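Long-range contact in Glucose/sorbosone dehydrogenases (Escherichia coli K12, PDB 2G8S), which belongs to the glucose/sorbosone dehydrogenase family and folds as a beta-propeller that carries a bound calcium ion: residues A[69-74]-A[83-88]. Residues are numbered along the deposited sequence; the frame is centred on the assembly and turned at random.
Sequences LDVVLA and IWLSYS
With OG of S86 tucked between its backbone N and C (chi1 65°), the torsion brings the hydroxyl within bonding distance of the facing strand, where OG accepts the amide hydrogen of D70 at 2.9 Å from D70 N. Its carbonyl is used as well: L69 N donates to S86 O over 2.8 Å, from above the carbonyl plane. Two residues, L69 and D70, thus face one, a classic beta bulge, which puts one extra residue into strand 69-73 opposite S86. The return bond from S86 N to D70 O, 3.1 Å, also lies off the acceptor plane. Beyond the bulge the antiparallel pairing is regular: V72 and W84 form a hydrogen-bonded pair, W84 N reaching V72 O almost straight (174° at the hydrogen). On one face, V71 and L85 run alongside each other, with L85 CD2 3.6 Å from V71 CB, while L73 passes I83 at a slant, its CD2 meeting I83 CG2. The W84 indole lies on the other face, where A74 CB sits at its pyrrole edge, 4.1 Å from both W84 CD1 and NE1, and F137 of the next blade packs edge-to-face. S86 OG is also hydrogen-bonded to G133 O; D70 OD2 forms a salt bridge with R134 and accepts a hydrogen bond from L135 N. The buried carboxylate and hydroxyl thus tie this blade to its neighbour; the bulge probably helps to position them, and R134 probably keeps D70 ionised.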
# COMPACT_ATOMS: atom_id res chain seq x y z
N LEU A 69 8.20 -3.26 4.59
CA LEU A 69 6.87 -3.02 4.04
C LEU A 69 6.76 -3.49 2.58
O LEU A 69 6.63 -4.69 2.35
CB LEU A 69 6.44 -1.56 4.26
CG LEU A 69 6.46 -1.13 5.75
CD1 LEU A 69 6.24 0.37 5.86
CD2 LEU A 69 5.47 -1.91 6.62
N ASP A 70 6.80 -2.58 1.61
CA ASP A 70 6.51 -3.00 0.24
C ASP A 70 7.71 -3.60 -0.47
O ASP A 70 8.85 -3.27 -0.16
CB ASP A 70 5.95 -1.84 -0.59
CG ASP A 70 4.85 -2.28 -1.55
OD1 ASP A 70 4.66 -3.50 -1.74
OD2 ASP A 70 4.17 -1.39 -2.11
N VAL A 71 7.43 -4.47 -1.44
CA VAL A 71 8.44 -4.90 -2.40
C VAL A 71 7.81 -4.79 -3.78
O VAL A 71 6.73 -5.33 -4.01
CB VAL A 71 8.94 -6.35 -2.13
CG1 VAL A 71 7.79 -7.36 -2.06
CG2 VAL A 71 9.94 -6.77 -3.20
N VAL A 72 8.47 -4.06 -4.68
CA VAL A 72 7.94 -3.83 -6.02
C VAL A 72 9.07 -3.90 -7.04
O VAL A 72 10.13 -3.33 -6.82
CB VAL A 72 7.22 -2.44 -6.13
CG1 VAL A 72 6.66 -2.21 -7.53
CG2 VAL A 72 6.11 -2.31 -5.07
N LEU A 73 8.85 -4.59 -8.16
CA LEU A 73 9.86 -4.64 -9.21
C LEU A 73 9.85 -3.34 -9.99
O LEU A 73 8.79 -2.76 -10.23
CB LEU A 73 9.59 -5.81 -10.17
CG LEU A 73 9.34 -7.20 -9.62
CD1 LEU A 73 9.42 -8.18 -10.77
CD2 LEU A 73 10.31 -7.60 -8.53
N ALA A 74 11.03 -2.86 -10.39
CA ALA A 74 11.10 -1.69 -11.28
C ALA A 74 10.44 -2.03 -12.62
O ALA A 74 10.40 -3.20 -13.01
CB ALA A 74 12.55 -1.27 -11.49
N ILE A 83 14.82 -3.97 -7.83
CA ILE A 83 13.67 -4.09 -6.95
C ILE A 83 13.69 -2.98 -5.92
O ILE A 83 14.76 -2.56 -5.46
CB ILE A 83 13.52 -5.49 -6.29
CG1 ILE A 83 14.58 -5.74 -5.22
CG2 ILE A 83 13.52 -6.59 -7.35
CD1 ILE A 83 14.19 -6.87 -4.25
N TRP A 84 12.50 -2.45 -5.62
CA TRP A 84 12.33 -1.38 -4.66
C TRP A 84 11.72 -1.91 -3.37
O TRP A 84 10.85 -2.79 -3.41
CB TRP A 84 11.40 -0.30 -5.24
CG TRP A 84 12.02 0.54 -6.32
CD1 TRP A 84 12.35 0.14 -7.60
CD2 TRP A 84 12.40 1.91 -6.22
NE1 TRP A 84 12.91 1.20 -8.29
CE2 TRP A 84 12.95 2.30 -7.47
CE3 TRP A 84 12.33 2.87 -5.19
CZ2 TRP A 84 13.41 3.61 -7.72
CZ3 TRP A 84 12.79 4.16 -5.43
CH2 TRP A 84 13.32 4.52 -6.69
N LEU A 85 12.17 -1.38 -2.24
CA LEU A 85 11.61 -1.74 -0.93
C LEU A 85 11.27 -0.49 -0.14
O LEU A 85 11.96 0.54 -0.26
CB LEU A 85 12.60 -2.57 -0.10
CG LEU A 85 13.11 -3.90 -0.68
CD1 LEU A 85 14.27 -4.47 0.14
CD2 LEU A 85 11.97 -4.92 -0.75
N SER A 86 10.21 -0.57 0.66
CA SER A 86 9.95 0.46 1.65
C SER A 86 9.96 -0.16 3.04
O SER A 86 9.72 -1.35 3.21
CB SER A 86 8.62 1.16 1.38
OG SER A 86 7.52 0.28 1.55
N TYR A 87 10.26 0.66 4.04
CA TYR A 87 10.42 0.16 5.40
C TYR A 87 10.35 1.32 6.38
O TYR A 87 10.45 2.47 5.97
CB TYR A 87 11.77 -0.58 5.55
CG TYR A 87 13.01 0.25 5.26
CD1 TYR A 87 13.79 0.74 6.31
CD2 TYR A 87 13.42 0.53 3.95
CE1 TYR A 87 14.94 1.50 6.07
CE2 TYR A 87 14.58 1.29 3.69
CZ TYR A 87 15.32 1.77 4.76
OH TYR A 87 16.46 2.52 4.54
N SER A 88 10.15 1.03 7.66
CA SER A 88 10.28 2.08 8.67
C SER A 88 11.70 2.13 9.20
O SER A 88 12.36 1.10 9.34
CB SER A 88 9.26 1.89 9.79
OG SER A 88 9.30 0.58 10.31